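Local coordinates for uncharacterized protein lp_2219 (Lactobacillus plantarum, PDB 3HFQ), which is of unknown function but adopts the seven-bladed beta-propeller of the lactonase family, and might act on a lactone, at residues F7-K12 with Q40-L45; A155-G160 with R190-S195. The protein carries 1 engineered substitution. All coordinates share one frame; numbering follows the deposited sequence.

How the interactions relate
Both contacts join the second strand of one propeller blade, or the turn that leaves it, to residues at or leading into the inner strand of the next blade. Interaction 1 is partly buried and reaches the surface at Gln40 and Lys12; it relies on backbone and side-chain hydrogen bonds around an irregular crossover. Interaction 2 is wholly buried, and its strands meet through aliphatic side chains and backbone, with polar chemistry confined to the phosphate-bound end at Arg190. The centres are 21 Å apart, on opposite sides of the chain's centre, yet Tyr44 OH comes within 4.0 Å of His191 CE1. The phosphate held by Arg190 lies about 5 Å (nearest atoms) from the Tyr10 side chain.

Interaction 1 of 2, residues F7-K12 with Q40-L45; sequences FGTYTK and QNPTYL
Gln40 folds its chain at chi2 (-63°) and brings OE1 to 2.8 Å from the hydroxyl OG1 of Thr11. Asn41 follows with a reciprocal pair of bonds to the same threonine. Its backbone N donates to Thr11 OG1 at 2.9 Å, while its side-chain OD1 accepts from Thr11 N in a nearly straight bond of 2.9 Å, the donor tilted only slightly from the amide plane. The other branch of the amide, ND2, lies at the edge of the Tyr10 ring, 3.8 Å from CD1, with the two planes perpendicular. Pro42 is the centre of an inverse gamma turn, and its carbonyl O, turned toward the strand, takes the N-H of Thr9 at 2.9 Å from above the carbonyl plane. The same oxygen lies against Gly8 CA, where a side chain would collide with it. Thr43 sets its CG2 methyl squarely over the Tyr10 ring in a CH-pi contact, 3.6 Å from the centroid and 7° off the normal, while Lys12 NZ lies over the opposite face toward the rim. Leu45 then places CD1 3.6 Å from Gly8 N, using the room left by the glycine. The 40-45 segment is thus the crossover from strand 29-38, the outermost of the blade that joins the two chain ends, to strand 45-47, which starts the next blade. Strands 17-24 and 334-339 lie on either side of strand 2-9; Ile18 of the former packs on Pro42 and Leu45, and Val335 of the latter on Tyr10 and Thr43.

Interaction 2 of 2, residues A155-G160 with R190-S195; sequences AVIDLG and RHLVFS. With PO4 (phosphate ion), chain C.
Ile157 points its CD1 methyl across to strand 190-194, where it lies 3.4 Å from Arg190 O and 3.8 Å from Leu192 CG. With CG1 anti to its own carbonyl carbon (chi1 -55°) and the chain then extended, the methyl reaches past the arginine carbonyl to the leucine, while CG2 and CB rest against the same oxygen. Leu192 reaches back from the other strand: its CG sits between the backbone N and the carbonyl carbon, and CD2 is turned to Ala155 CB, 4.3 Å away. Leu159, just past the end of its strand, lays CD1 beside Arg190 CB, 4.4 Å off. An alanine in place of Ile157 would lack CG1, CG2 and CD1, and would probably leave a gap between the two strands where CD1 now meets Arg190 O and Leu192 CG. The strands, antiparallel at 150° with axes 7.0 Å apart, belong to successive blades, so the contact is face packing between blades, and Leu203 of strand 200-205 touches both Ile157 and Leu192.

Arg190 starts away from strand 155-158 at CB, and its chain runs extended from CG to NE to the phosphate. NE and NH2 both donate to phosphate O2, at 2.8 and 2.9 Å, and the oxygen lies in the guanidinium plane at its edge. NH1 stands over the face of the His191 ring. Glu206 forms a salt bridge with NE, and His144 and Arg259 also bond the phosphate. The chemistry is therefore divided: hydrocarbon covers Arg190 O, which has no partner, whereas the guanidinium grips the phosphate. The phosphate probably came from the crystallisation liquor, but its position may mark a pocket that suits an anionic ligand.

Interaction 1 of 2, residues F7-K12 with Q40-L45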
ATOM      1  N   PHE A   7       7.203  -9.892  -4.187  1.00 11.64           N
ATOM      2  CA  PHE A   7       5.757 -10.015  -4.319  1.00  9.17           C
ATOM      3  C   PHE A   7       5.101 -10.580  -3.063  1.00 13.01           C
ATOM      4  O   PHE A   7       5.457 -11.668  -2.607  1.00 10.20           O
ATOM      5  CB  PHE A   7       5.411 -10.936  -5.493  1.00 10.92           C
ATOM      6  CG  PHE A   7       5.869 -10.427  -6.830  1.00 13.51           C
ATOM      7  CD1 PHE A   7       5.261  -9.318  -7.416  1.00 11.44           C
ATOM      8  CD2 PHE A   7       6.890 -11.074  -7.521  1.00 15.89           C
ATOM      9  CE1 PHE A   7       5.663  -8.865  -8.672  1.00 13.65           C
ATOM     10  CE2 PHE A   7       7.298 -10.629  -8.777  1.00 15.32           C
ATOM     11  CZ  PHE A   7       6.684  -9.524  -9.353  1.00 13.41           C
ATOM     12  N   GLY A   8       4.144  -9.835  -2.518  1.00 11.38           N
ATOM     13  CA  GLY A   8       3.412 -10.295  -1.349  1.00 11.16           C
ATOM     14  C   GLY A   8       2.204 -11.042  -1.886  1.00 13.36           C
ATOM     15  O   GLY A   8       1.756 -10.765  -2.998  1.00 10.25           O
ATOM     16  N   THR A   9       1.673 -11.986  -1.118  1.00  8.50           N
ATOM     17  CA  THR A   9       0.535 -12.770  -1.584  1.00  9.06           C
ATOM     18  C   THR A   9      -0.348 -13.261  -0.454  1.00 12.78           C
ATOM     19  O   THR A   9      -0.060 -13.058   0.723  1.00 11.09           O
ATOM     20  CB  THR A   9       0.998 -14.057  -2.292  1.00 11.22           C
ATOM     21  OG1 THR A   9       1.532 -14.956  -1.308  1.00 11.51           O
ATOM     22  CG2 THR A   9       2.077 -13.764  -3.327  1.00 10.45           C
ATOM     23  N   TYR A  10      -1.432 -13.917  -0.855  1.00 12.76           N
ATOM     24  CA  TYR A  10      -2.355 -14.576   0.054  1.00 11.55           C
ATOM     25  C   TYR A  10      -1.888 -16.006  -0.173  1.00 12.85           C
ATOM     26  O   TYR A  10      -1.307 -16.298  -1.220  1.00  9.90           O
ATOM     27  CB  TYR A  10      -3.795 -14.454  -0.434  1.00 12.54           C
ATOM     28  CG  TYR A  10      -4.574 -13.320   0.177  1.00 12.57           C
ATOM     29  CD1 TYR A  10      -5.078 -13.413   1.472  1.00 13.30           C
ATOM     30  CD2 TYR A  10      -4.806 -12.150  -0.541  1.00 13.81           C
ATOM     31  CE1 TYR A  10      -5.813 -12.369   2.033  1.00 14.93           C
ATOM     32  CE2 TYR A  10      -5.532 -11.105   0.007  1.00 17.49           C
ATOM     33  CZ  TYR A  10      -6.029 -11.218   1.295  1.00 17.40           C
ATOM     34  OH  TYR A  10      -6.761 -10.184   1.832  1.00 16.77           O
ATOM     35  N   THR A  11      -2.116 -16.894   0.785  1.00 11.76           N
ATOM     36  CA  THR A  11      -1.706 -18.282   0.607  1.00 13.30           C
ATOM     37  C   THR A  11      -2.886 -19.191   0.911  1.00 18.25           C
ATOM     38  O   THR A  11      -2.802 -20.079   1.758  1.00 21.52           O
ATOM     39  CB  THR A  11      -0.528 -18.642   1.528  1.00 15.21           C
ATOM     40  OG1 THR A  11      -0.865 -18.334   2.887  1.00 14.00           O
ATOM     41  CG2 THR A  11       0.713 -17.858   1.124  1.00  7.77           C
ATOM     42  N   LYS A  12      -3.984 -18.956   0.201  1.00 18.37           N
ATOM     43  CA  LYS A  12      -5.209 -19.723   0.381  1.00 22.87           C
ATOM     44  C   LYS A  12      -5.419 -20.779  -0.701  1.00 22.07           C
ATOM     45  O   LYS A  12      -6.269 -21.657  -0.550  1.00 19.65           O
ATOM     46  CB  LYS A  12      -6.414 -18.776   0.415  1.00 23.86           C
ATOM     47  CG  LYS A  12      -6.386 -17.781   1.571  1.00 31.18           C
ATOM     48  CD  LYS A  12      -7.620 -16.883   1.598  1.00 43.85           C
ATOM     49  CE  LYS A  12      -7.622 -15.877   0.453  1.00 49.16           C
ATOM     50  NZ  LYS A  12      -8.756 -14.908   0.559  1.00 52.69           N
ATOM     51  N   GLN A  40       2.900 -17.684   5.670  1.00 14.94           N
ATOM     52  CA  GLN A  40       1.464 -17.609   5.421  1.00 13.74           C
ATOM     53  C   GLN A  40       0.881 -16.200   5.340  1.00 15.77           C
ATOM     54  O   GLN A  40       1.149 -15.360   6.194  1.00 14.22           O
ATOM     55  CB  GLN A  40       0.704 -18.404   6.488  1.00 20.83           C
ATOM     56  CG  GLN A  40       0.887 -19.912   6.390  1.00 31.02           C
ATOM     57  CD  GLN A  40       0.348 -20.475   5.088  1.00 37.62           C
ATOM     58  OE1 GLN A  40      -0.848 -20.382   4.804  1.00 36.14           O
ATOM     59  NE2 GLN A  40       1.232 -21.060   4.287  1.00 39.71           N
ATOM     60  N   ASN A  41       0.078 -15.975   4.302  1.00 13.19           N
ATOM     61  CA  ASN A  41      -0.605 -14.704   4.048  1.00 15.38           C
ATOM     62  C   ASN A  41       0.221 -13.423   4.165  1.00 14.30           C
ATOM     63  O   ASN A  41      -0.160 -12.488   4.872  1.00 12.55           O
ATOM     64  CB  ASN A  41      -1.846 -14.594   4.941  1.00 19.17           C
ATOM     65  CG  ASN A  41      -3.084 -15.233   4.318  1.00 28.59           C
ATOM     66  OD1 ASN A  41      -2.999 -16.008   3.360  1.00 22.19           O
ATOM     67  ND2 ASN A  41      -4.247 -14.909   4.871  1.00 32.62           N
ATOM     68  N   PRO A  42       1.364 -13.358   3.465  1.00 12.17           N
ATOM     69  CA  PRO A  42       2.206 -12.157   3.520  1.00 10.05           C
ATOM     70  C   PRO A  42       1.635 -11.150   2.522  1.00 12.57           C
ATOM     71  O   PRO A  42       2.264 -10.842   1.508  1.00 11.51           O
ATOM     72  CB  PRO A  42       3.567 -12.687   3.098  1.00  7.45           C
ATOM     73  CG  PRO A  42       3.186 -13.698   2.037  1.00  5.79           C
ATOM     74  CD  PRO A  42       2.016 -14.426   2.681  1.00  8.23           C
ATOM     75  N   THR A  43       0.444 -10.638   2.830  1.00  9.72           N
ATOM     76  CA  THR A  43      -0.268  -9.711   1.946  1.00  9.27           C
ATOM     77  C   THR A  43       0.307  -8.310   1.775  1.00 13.42           C
ATOM     78  O   THR A  43      -0.124  -7.574   0.888  1.00 10.56           O
ATOM     79  CB  THR A  43      -1.748  -9.593   2.355  1.00 12.46           C
ATOM     80  OG1 THR A  43      -1.848  -8.933   3.620  1.00 11.81           O
ATOM     81  CG2 THR A  43      -2.374 -10.980   2.468  1.00 14.84           C
ATOM     82  N   TYR A  44       1.240  -7.914   2.636  1.00  9.57           N
ATOM     83  CA  TYR A  44       1.884  -6.616   2.481  1.00 12.38           C
ATOM     84  C   TYR A  44       3.313  -6.712   2.992  1.00 10.21           C
ATOM     85  O   TYR A  44       3.592  -7.446   3.943  1.00 12.42           O
ATOM     86  CB  TYR A  44       1.131  -5.493   3.201  1.00  9.98           C
ATOM     87  CG  TYR A  44       1.194  -4.196   2.414  1.00  9.51           C
ATOM     88  CD1 TYR A  44       0.360  -3.985   1.316  1.00 13.20           C
ATOM     89  CD2 TYR A  44       2.125  -3.207   2.727  1.00 10.31           C
ATOM     90  CE1 TYR A  44       0.454  -2.821   0.541  1.00 14.70           C
ATOM     91  CE2 TYR A  44       2.230  -2.040   1.962  1.00 11.01           C
ATOM     92  CZ  TYR A  44       1.391  -1.854   0.874  1.00 13.65           C
ATOM     93  OH  TYR A  44       1.488  -0.702   0.124  1.00 13.85           O
ATOM     94  N   LEU A  45       4.207  -5.969   2.346  1.00 10.77           N
ATOM     95  CA  LEU A  45       5.627  -5.985   2.670  1.00 11.73           C
ATOM     96  C   LEU A  45       6.226  -4.596   2.866  1.00 13.66           C
ATOM     97  O   LEU A  45       5.770  -3.625   2.264  1.00  9.12           O
ATOM     98  CB  LEU A  45       6.389  -6.668   1.531  1.00 13.71           C
ATOM     99  CG  LEU A  45       5.863  -8.018   1.043  1.00 12.74           C
ATOM    100  CD1 LEU A  45       6.588  -8.408  -0.244  1.00 11.64           C
ATOM    101  CD2 LEU A  45       6.066  -9.069   2.129  1.00  7.72           C
TER

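Interaction 2 of 2, residues A155-G160 with R190-S195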
ATOM      1  N   ALA A 155      -0.007   8.966   9.722  1.00  8.70           N
ATOM      2  CA  ALA A 155      -1.345   9.037   9.156  1.00 10.74           C
ATOM      3  C   ALA A 155      -1.931   7.636   9.259  1.00 10.59           C
ATOM      4  O   ALA A 155      -1.315   6.669   8.810  1.00 10.02           O
ATOM      5  CB  ALA A 155      -1.280   9.481   7.702  1.00  9.97           C
ATOM      6  N   VAL A 156      -3.113   7.534   9.862  1.00  8.10           N
ATOM      7  CA  VAL A 156      -3.789   6.253  10.053  1.00 10.83           C
ATOM      8  C   VAL A 156      -5.189   6.349   9.446  1.00  9.52           C
ATOM      9  O   VAL A 156      -5.991   7.183   9.853  1.00 10.89           O
ATOM     10  CB  VAL A 156      -3.875   5.913  11.566  1.00 10.77           C
ATOM     11  CG1 VAL A 156      -4.619   4.594  11.778  1.00  7.07           C
ATOM     12  CG2 VAL A 156      -2.466   5.825  12.151  1.00  7.43           C
ATOM     13  N   ILE A 157      -5.476   5.489   8.473  1.00  9.06           N
ATOM     14  CA  ILE A 157      -6.761   5.521   7.777  1.00  9.79           C
ATOM     15  C   ILE A 157      -7.751   4.444   8.207  1.00 10.30           C
ATOM     16  O   ILE A 157      -7.428   3.261   8.202  1.00 10.54           O
ATOM     17  CB  ILE A 157      -6.537   5.399   6.254  1.00 10.34           C
ATOM     18  CG1 ILE A 157      -5.562   6.486   5.793  1.00  6.91           C
ATOM     19  CG2 ILE A 157      -7.864   5.513   5.516  1.00 13.73           C
ATOM     20  CD1 ILE A 157      -5.126   6.343   4.345  1.00  7.04           C
ATOM     21  N   ASP A 158      -8.965   4.863   8.557  1.00 11.19           N
ATOM     22  CA  ASP A 158     -10.012   3.941   8.981  1.00 11.15           C
ATOM     23  C   ASP A 158     -11.079   3.861   7.889  1.00 12.54           C
ATOM     24  O   ASP A 158     -11.902   4.765   7.737  1.00 10.87           O
ATOM     25  CB  ASP A 158     -10.650   4.429  10.287  1.00 15.30           C
ATOM     26  CG  ASP A 158     -11.519   3.373  10.949  1.00 13.40           C
ATOM     27  OD1 ASP A 158     -12.157   2.580  10.229  1.00 12.48           O
ATOM     28  OD2 ASP A 158     -11.578   3.345  12.196  1.00 15.54           O
ATOM     29  N   LEU A 159     -11.052   2.778   7.124  1.00  9.92           N
ATOM     30  CA  LEU A 159     -12.011   2.579   6.048  1.00 12.61           C
ATOM     31  C   LEU A 159     -13.419   2.388   6.601  1.00 10.05           C
ATOM     32  O   LEU A 159     -14.401   2.829   6.000  1.00 10.86           O
ATOM     33  CB  LEU A 159     -11.595   1.360   5.213  1.00 15.60           C
ATOM     34  CG  LEU A 159     -12.523   0.888   4.088  1.00 15.65           C
ATOM     35  CD1 LEU A 159     -11.694   0.289   2.958  1.00 15.56           C
ATOM     36  CD2 LEU A 159     -13.522  -0.126   4.632  1.00 15.41           C
ATOM     37  N   GLY A 160     -13.505   1.742   7.760  1.00  6.95           N
ATOM     38  CA  GLY A 160     -14.791   1.475   8.374  1.00 12.01           C
ATOM     39  C   GLY A 160     -15.561   2.676   8.898  1.00 17.71           C
ATOM     40  O   GLY A 160     -16.793   2.692   8.840  1.00 15.75           O
ATOM     41  N   ARG A 190      -8.874   4.310   2.049  1.00 10.48           N
ATOM     42  CA  ARG A 190      -8.010   3.138   2.174  1.00 10.42           C
ATOM     43  C   ARG A 190      -6.528   3.465   2.320  1.00 11.47           C
ATOM     44  O   ARG A 190      -5.922   3.177   3.356  1.00  8.50           O
ATOM     45  CB  ARG A 190      -8.229   2.230   0.960  1.00  8.30           C
ATOM     46  CG  ARG A 190      -7.611   0.833   1.062  1.00 10.33           C
ATOM     47  CD  ARG A 190      -7.902   0.051  -0.219  1.00  8.93           C
ATOM     48  NE  ARG A 190      -7.457  -1.338  -0.159  1.00 12.83           N
ATOM     49  CZ  ARG A 190      -6.216  -1.750  -0.406  1.00 13.39           C
ATOM     50  NH1 ARG A 190      -5.268  -0.879  -0.736  1.00 11.79           N
ATOM     51  NH2 ARG A 190      -5.926  -3.044  -0.329  1.00 12.75           N
ATOM     52  N   HIS A 191      -5.950   4.047   1.271  1.00 11.34           N
ATOM     53  CA  HIS A 191      -4.535   4.425   1.252  1.00 11.87           C
ATOM     54  C   HIS A 191      -4.395   5.869   0.781  1.00 10.67           C
ATOM     55  O   HIS A 191      -5.307   6.421   0.166  1.00  9.71           O
ATOM     56  CB  HIS A 191      -3.735   3.557   0.268  1.00  9.66           C
ATOM     57  CG  HIS A 191      -3.390   2.187   0.783  1.00 12.27           C
ATOM     58  ND1 HIS A 191      -2.430   1.402   0.172  1.00 10.38           N
ATOM     59  CD2 HIS A 191      -3.868   1.472   1.814  1.00 11.11           C
ATOM     60  CE1 HIS A 191      -2.338   0.256   0.818  1.00 10.07           C
ATOM     61  NE2 HIS A 191      -3.196   0.262   1.820  1.00 10.22           N
ATOM     62  N   LEU A 192      -3.243   6.466   1.060  1.00 10.46           N
ATOM     63  CA  LEU A 192      -2.955   7.829   0.624  1.00 10.29           C
ATOM     64  C   LEU A 192      -1.475   7.939   0.286  1.00 11.64           C
ATOM     65  O   LEU A 192      -0.690   7.038   0.589  1.00  9.72           O
ATOM     66  CB  LEU A 192      -3.332   8.852   1.710  1.00  9.36           C
ATOM     67  CG  LEU A 192      -2.618   8.930   3.065  1.00  9.29           C
ATOM     68  CD1 LEU A 192      -1.195   9.469   2.909  1.00  9.73           C
ATOM     69  CD2 LEU A 192      -3.413   9.863   3.971  1.00 11.19           C
ATOM     70  N   VAL A 193      -1.103   9.040  -0.356  1.00  9.75           N
ATOM     71  CA  VAL A 193       0.283   9.287  -0.723  1.00  9.35           C
ATOM     72  C   VAL A 193       0.490  10.800  -0.719  1.00 13.97           C
ATOM     73  O   VAL A 193      -0.374  11.550  -1.174  1.00 10.38           O
ATOM     74  CB  VAL A 193       0.615   8.699  -2.126  1.00  9.33           C
ATOM     75  CG1 VAL A 193      -0.221   9.386  -3.209  1.00  5.31           C
ATOM     76  CG2 VAL A 193       2.098   8.844  -2.411  1.00 11.15           C
ATOM     77  N   PHE A 194       1.621  11.245  -0.178  1.00 11.47           N
ATOM     78  CA  PHE A 194       1.932  12.669  -0.107  1.00 12.97           C
ATOM     79  C   PHE A 194       2.744  13.149  -1.299  1.00 13.66           C
ATOM     80  O   PHE A 194       3.491  12.381  -1.909  1.00 10.19           O
ATOM     81  CB  PHE A 194       2.728  12.993   1.168  1.00 10.87           C
ATOM     82  CG  PHE A 194       1.882  13.140   2.400  1.00 12.08           C
ATOM     83  CD1 PHE A 194       1.606  12.046   3.210  1.00 11.84           C
ATOM     84  CD2 PHE A 194       1.372  14.383   2.756  1.00 13.22           C
ATOM     85  CE1 PHE A 194       0.833  12.190   4.363  1.00 12.85           C
ATOM     86  CE2 PHE A 194       0.597  14.537   3.908  1.00 12.02           C
ATOM     87  CZ  PHE A 194       0.329  13.444   4.709  1.00  9.65           C
ATOM     88  N   SER A 195       2.600  14.433  -1.609  1.00 12.03           N
ATOM     89  CA  SER A 195       3.334  15.059  -2.701  1.00 12.94           C
ATOM     90  C   SER A 195       4.776  15.255  -2.239  1.00 11.30           C
ATOM     91  O   SER A 195       5.050  15.284  -1.041  1.00 10.81           O
ATOM     92  CB  SER A 195       2.717  16.417  -3.041  1.00 13.24           C
ATOM     93  OG  SER A 195       2.815  17.307  -1.936  1.00 16.59           O
TER
HETATM   94  P   PO4 C 402      -9.603  -4.432   1.228  1.00 18.55           P
HETATM   95  O1  PO4 C 402     -10.571  -5.516   0.620  1.00 21.26           O
HETATM   96  O2  PO4 C 402      -8.738  -3.791   0.079  1.00 16.27           O
HETATM   97  O3  PO4 C 402     -10.447  -3.309   1.945  1.00 26.00           O
HETATM   98  O4  PO4 C 402      -8.642  -5.113   2.278  1.00 24.62           O